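Local coordinates for protein nitroreductase (Desulfitobacterium hafniense, PDB 3PXV) that binds flavin mononucleotide and, as a member of the nitroreductase family, probably catalyses flavin-dependent oxidation-reduction reactions, at residues A11-P24 with L167-V179. Numbering follows the deposited sequence.
Sequences AERYSCRDFKNEMP and LLGHANTTKPPHV. With FMN (flavin mononucleotide), chain F.
Tyr14 lies against the backbone N and O of Lys175, and its hydroxyl end comes near Thr174 OG1 and Ala171 CB. Tyr14 CG is 3.3 Å from Lys175 O, an oblique approach, while Tyr14 CB packs on Pro177 CD. Chi1 of 71° sets the ring between its own backbone N and carbonyl carbon, which lays it along the other segment. Pro177 CB rests 3.3 Å from Arg13 O. With an alanine at Tyr14, Ala171 CB and the Lys175 backbone would probably lose the ring that packs on them, leaving a gap there.

Residues 13-24 follow helix 5-12 and run beside the chain leaving strand 161-169. Phe19 and Ala171 form a single beta bridge. Lys20 N donates to His170 O at 2.9 Å, and Asn172 N donates to Asp18 O at 2.8 Å. The bond from Asn172 ND2 to Asp18 OD1 is weak. The Phe19 ring carries Cys16 SG over the centre of one face and turns an edge to Gly169. One water joins Arg17 N to Thr173 O.

Together the segments build the phosphate and pyrimidine side of the FMN site, near the second subunit. Arg13 NH1 donates to FMN O2P and NH2 to O3P. Ser15 N donates to O1P and its OG to O2P. His178 ND1 reaches FMN O3P at 2.5 Å, in the plane of its ring, and its backbone N donates there too. His178 NE2 bonds to Ile37 O of the second subunit. Lys175 NZ, 2.6 Å from FMN O1P, also donates to Pro176 O. Arg17 NE binds FMN O2 at 2.7 Å, almost straight at 173°, and NH2 binds N1. Arg13 and Lys175 probably offset the phosphate charge; His178, donating from both ring nitrogens, is probably protonated and would add to this. Arg17 would probably stabilise negative charge at N1 and O2 of a reduced flavin.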
# COMPACT_ATOMS: atom_id res chain seq x y z
N ALA B 11 1.16 10.70 10.37
CA ALA B 11 2.42 11.17 10.93
C ALA B 11 2.89 10.39 12.15
O ALA B 11 4.10 10.17 12.31
CB ALA B 11 2.36 12.67 11.29
N GLU B 12 1.95 10.01 13.01
CA GLU B 12 2.29 9.34 14.26
C GLU B 12 2.44 7.81 14.19
O GLU B 12 2.96 7.23 15.12
CB GLU B 12 1.26 9.70 15.33
CG GLU B 12 -0.09 8.98 15.21
CD GLU B 12 -1.20 9.64 16.04
OE1 GLU B 12 -0.91 10.55 16.84
OE2 GLU B 12 -2.37 9.24 15.87
N ARG B 13 1.98 7.19 13.10
CA ARG B 13 2.04 5.76 12.94
C ARG B 13 3.49 5.36 12.96
O ARG B 13 4.29 5.93 12.26
CB ARG B 13 1.44 5.32 11.63
CG ARG B 13 1.54 3.79 11.38
CD ARG B 13 1.89 3.45 9.91
NE ARG B 13 3.08 4.20 9.55
CZ ARG B 13 4.33 3.89 9.90
NH1 ARG B 13 4.63 2.78 10.56
NH2 ARG B 13 5.31 4.68 9.53
N TYR B 14 3.81 4.36 13.77
CA TYR B 14 5.19 3.92 13.94
C TYR B 14 5.17 2.39 14.03
O TYR B 14 4.12 1.79 14.28
CB TYR B 14 5.77 4.53 15.25
CG TYR B 14 5.19 3.92 16.53
CD1 TYR B 14 4.01 4.40 17.08
CD2 TYR B 14 5.85 2.88 17.20
CE1 TYR B 14 3.47 3.84 18.25
CE2 TYR B 14 5.32 2.31 18.37
CZ TYR B 14 4.13 2.80 18.89
OH TYR B 14 3.60 2.26 20.04
N SER B 15 6.34 1.77 13.84
CA SER B 15 6.46 0.33 13.94
C SER B 15 6.70 -0.10 15.38
O SER B 15 7.76 0.15 15.93
CB SER B 15 7.58 -0.18 13.05
OG SER B 15 7.21 -0.12 11.70
N CYS B 16 5.73 -0.74 15.99
CA CYS B 16 5.90 -1.20 17.38
C CYS B 16 6.62 -2.54 17.43
O CYS B 16 6.26 -3.48 16.69
CB CYS B 16 4.53 -1.32 18.06
SG CYS B 16 4.55 -1.96 19.72
N ARG B 17 7.63 -2.65 18.29
CA ARG B 17 8.36 -3.91 18.44
C ARG B 17 8.41 -4.44 19.89
O ARG B 17 9.39 -5.07 20.31
CB ARG B 17 9.76 -3.77 17.86
CG ARG B 17 9.74 -3.61 16.37
CD ARG B 17 11.13 -3.71 15.78
NE ARG B 17 11.05 -3.53 14.33
CZ ARG B 17 11.22 -2.37 13.71
NH1 ARG B 17 11.54 -1.27 14.39
NH2 ARG B 17 11.09 -2.32 12.38
N ASP B 18 7.35 -4.22 20.64
CA ASP B 18 7.29 -4.64 22.02
C ASP B 18 5.84 -4.45 22.45
O ASP B 18 5.41 -3.34 22.80
CB ASP B 18 8.24 -3.78 22.86
CG ASP B 18 8.26 -4.17 24.31
OD1 ASP B 18 7.74 -5.24 24.65
OD2 ASP B 18 8.81 -3.40 25.11
N PHE B 19 5.09 -5.54 22.38
CA PHE B 19 3.66 -5.54 22.71
C PHE B 19 3.33 -6.17 24.06
O PHE B 19 4.00 -7.09 24.50
CB PHE B 19 2.90 -6.34 21.65
CG PHE B 19 2.93 -5.74 20.26
CD1 PHE B 19 3.93 -6.08 19.37
CD2 PHE B 19 1.91 -4.92 19.82
CE1 PHE B 19 3.93 -5.57 18.07
CE2 PHE B 19 1.91 -4.40 18.53
CZ PHE B 19 2.91 -4.73 17.66
N LYS B 20 2.29 -5.65 24.70
CA LYS B 20 1.73 -6.22 25.92
C LYS B 20 0.93 -7.44 25.45
O LYS B 20 0.63 -7.57 24.25
CB LYS B 20 0.82 -5.20 26.64
CG LYS B 20 1.57 -3.93 27.11
CD LYS B 20 0.65 -2.74 27.49
CE LYS B 20 0.30 -2.67 28.95
NZ LYS B 20 1.49 -2.32 29.81
N ASN B 21 0.58 -8.34 26.36
CA ASN B 21 -0.17 -9.54 25.97
C ASN B 21 -1.68 -9.30 25.83
O ASN B 21 -2.40 -10.17 25.32
CB ASN B 21 0.15 -10.75 26.89
CG ASN B 21 -0.29 -10.56 28.34
OD1 ASN B 21 -0.69 -9.46 28.74
ND2 ASN B 21 -0.21 -11.62 29.13
N GLU B 22 -2.15 -8.12 26.21
CA GLU B 22 -3.56 -7.76 26.14
C GLU B 22 -4.11 -7.75 24.72
O GLU B 22 -3.61 -7.03 23.85
CB GLU B 22 -3.78 -6.39 26.77
CG GLU B 22 -5.26 -5.99 26.94
CD GLU B 22 -5.43 -4.59 27.51
OE1 GLU B 22 -4.51 -3.74 27.35
OE2 GLU B 22 -6.49 -4.33 28.11
N MSE B 23 -5.17 -8.53 24.52
CA MSE B 23 -5.84 -8.67 23.25
C MSE B 23 -6.72 -7.45 22.98
O MSE B 23 -7.47 -7.00 23.87
CB MSE B 23 -6.75 -9.92 23.32
CG MSE B 23 -7.50 -10.29 22.03
SE MSE B 23 -6.28 -10.91 20.63
CE MSE B 23 -5.74 -12.65 21.32
N PRO B 24 -6.63 -6.88 21.76
CA PRO B 24 -7.56 -5.82 21.39
C PRO B 24 -8.97 -6.40 21.35
O PRO B 24 -9.13 -7.58 21.07
CB PRO B 24 -7.11 -5.41 19.99
CG PRO B 24 -5.70 -5.84 19.90
CD PRO B 24 -5.57 -7.06 20.76
N LEU B 167 0.94 -6.92 12.60
CA LEU B 167 0.78 -7.36 13.98
C LEU B 167 0.02 -6.27 14.73
O LEU B 167 0.21 -5.08 14.43
CB LEU B 167 2.12 -7.65 14.64
CG LEU B 167 3.12 -8.50 13.85
CD1 LEU B 167 4.45 -8.52 14.58
CD2 LEU B 167 2.57 -9.92 13.61
N LEU B 168 -0.81 -6.67 15.70
CA LEU B 168 -1.63 -5.73 16.43
C LEU B 168 -1.64 -5.99 17.93
O LEU B 168 -1.63 -7.13 18.37
CB LEU B 168 -3.07 -5.82 15.92
CG LEU B 168 -3.36 -5.63 14.41
CD1 LEU B 168 -4.82 -5.90 14.14
CD2 LEU B 168 -2.95 -4.26 13.88
N GLY B 169 -1.69 -4.91 18.70
CA GLY B 169 -1.79 -5.00 20.15
C GLY B 169 -1.64 -3.65 20.80
O GLY B 169 -1.87 -2.63 20.16
N HIS B 170 -1.29 -3.64 22.07
CA HIS B 170 -1.01 -2.41 22.81
C HIS B 170 0.50 -2.34 23.03
O HIS B 170 1.12 -3.35 23.37
CB HIS B 170 -1.75 -2.38 24.14
CG HIS B 170 -3.22 -2.21 23.98
ND1 HIS B 170 -3.80 -0.98 23.71
CD2 HIS B 170 -4.24 -3.10 24.01
CE1 HIS B 170 -5.11 -1.13 23.60
NE2 HIS B 170 -5.40 -2.41 23.77
N ALA B 171 1.07 -1.16 22.81
CA ALA B 171 2.53 -0.97 22.98
C ALA B 171 2.95 -1.07 24.44
O ALA B 171 2.35 -0.46 25.32
CB ALA B 171 3.00 0.40 22.42
N ASN B 172 3.98 -1.89 24.68
CA ASN B 172 4.59 -1.97 25.98
C ASN B 172 5.62 -0.86 25.97
O ASN B 172 5.68 -0.07 26.91
CB ASN B 172 5.25 -3.32 26.20
CG ASN B 172 5.79 -3.49 27.61
OD1 ASN B 172 5.22 -2.97 28.58
ND2 ASN B 172 6.88 -4.22 27.73
N THR B 173 6.40 -0.78 24.89
CA THR B 173 7.39 0.29 24.71
C THR B 173 7.21 0.93 23.33
O THR B 173 6.91 0.29 22.34
CB THR B 173 8.86 -0.18 24.95
OG1 THR B 173 9.34 -0.95 23.85
CG2 THR B 173 8.99 -1.01 26.25
N THR B 174 7.40 2.24 23.32
CA THR B 174 7.24 3.10 22.15
C THR B 174 8.51 3.27 21.27
O THR B 174 9.62 2.82 21.60
CB THR B 174 6.72 4.47 22.67
OG1 THR B 174 5.29 4.50 22.52
CG2 THR B 174 7.36 5.66 21.96
N LYS B 175 8.30 3.88 20.10
CA LYS B 175 9.37 4.24 19.18
C LYS B 175 8.89 5.40 18.29
O LYS B 175 7.73 5.45 17.90
CB LYS B 175 9.75 3.04 18.33
CG LYS B 175 10.44 3.35 17.03
CD LYS B 175 10.57 2.15 16.15
CE LYS B 175 11.20 2.52 14.82
NZ LYS B 175 10.43 3.56 14.07
N PRO B 176 9.77 6.38 18.00
CA PRO B 176 9.28 7.40 17.09
C PRO B 176 9.20 6.84 15.68
O PRO B 176 9.93 5.92 15.33
CB PRO B 176 10.35 8.50 17.14
CG PRO B 176 11.20 8.18 18.32
CD PRO B 176 11.05 6.74 18.63
N PRO B 177 8.31 7.39 14.86
CA PRO B 177 8.33 6.91 13.49
C PRO B 177 9.60 7.38 12.77
O PRO B 177 10.29 8.25 13.27
CB PRO B 177 7.09 7.54 12.86
CG PRO B 177 6.63 8.58 13.83
CD PRO B 177 7.19 8.28 15.17
N HIS B 178 9.90 6.79 11.63
CA HIS B 178 11.03 7.21 10.81
C HIS B 178 10.86 8.68 10.46
O HIS B 178 9.73 9.17 10.29
CB HIS B 178 11.10 6.35 9.53
CG HIS B 178 10.03 6.67 8.54
ND1 HIS B 178 8.74 6.19 8.65
CD2 HIS B 178 10.05 7.41 7.40
CE1 HIS B 178 8.02 6.62 7.63
NE2 HIS B 178 8.79 7.37 6.86
N VAL B 179 11.97 9.40 10.38
CA VAL B 179 11.92 10.81 10.03
C VAL B 179 11.55 10.91 8.57
O VAL B 179 12.14 10.22 7.72
CB VAL B 179 13.31 11.50 10.09
CG1 VAL B 179 13.17 12.97 10.55
CG2 VAL B 179 14.22 10.74 10.96
N1 FMN F . 9.82 -4.61 10.79
C2 FMN F . 10.17 -5.72 11.53
O2 FMN F . 10.64 -5.64 12.66
N3 FMN F . 9.99 -6.96 10.99
C4 FMN F . 9.48 -7.13 9.72
O4 FMN F . 9.36 -8.27 9.30
C4A FMN F . 9.13 -6.00 8.98
N5 FMN F . 8.61 -6.12 7.72
C5A FMN F . 8.04 -5.03 7.11
C6 FMN F . 7.28 -5.22 5.95
C7 FMN F . 6.68 -4.14 5.31
C7M FMN F . 5.89 -4.39 4.08
C8 FMN F . 6.84 -2.87 5.83
C8M FMN F . 6.22 -1.68 5.20
C9 FMN F . 7.59 -2.67 7.00
C9A FMN F . 8.20 -3.76 7.65
N10 FMN F . 8.95 -3.61 8.80
C10 FMN F . 9.30 -4.73 9.53
C1' FMN F . 8.85 -2.31 9.55
C2' FMN F . 9.86 -1.33 8.98
O2' FMN F . 11.13 -1.65 9.50
C3' FMN F . 9.43 0.09 9.34
O3' FMN F . 8.18 0.40 8.77
C4' FMN F . 10.45 1.10 8.84
O4' FMN F . 11.64 0.83 9.52
C5' FMN F . 10.03 2.54 9.08
O5' FMN F . 9.79 2.76 10.46
P FMN F . 8.33 3.16 10.99
O1P FMN F . 8.40 3.13 12.49
O2P FMN F . 7.24 2.18 10.53
O3P FMN F . 8.11 4.55 10.49
O HOH W 1 8.23 -0.30 20.12
O HOH W 2 -1.21 -6.20 23.09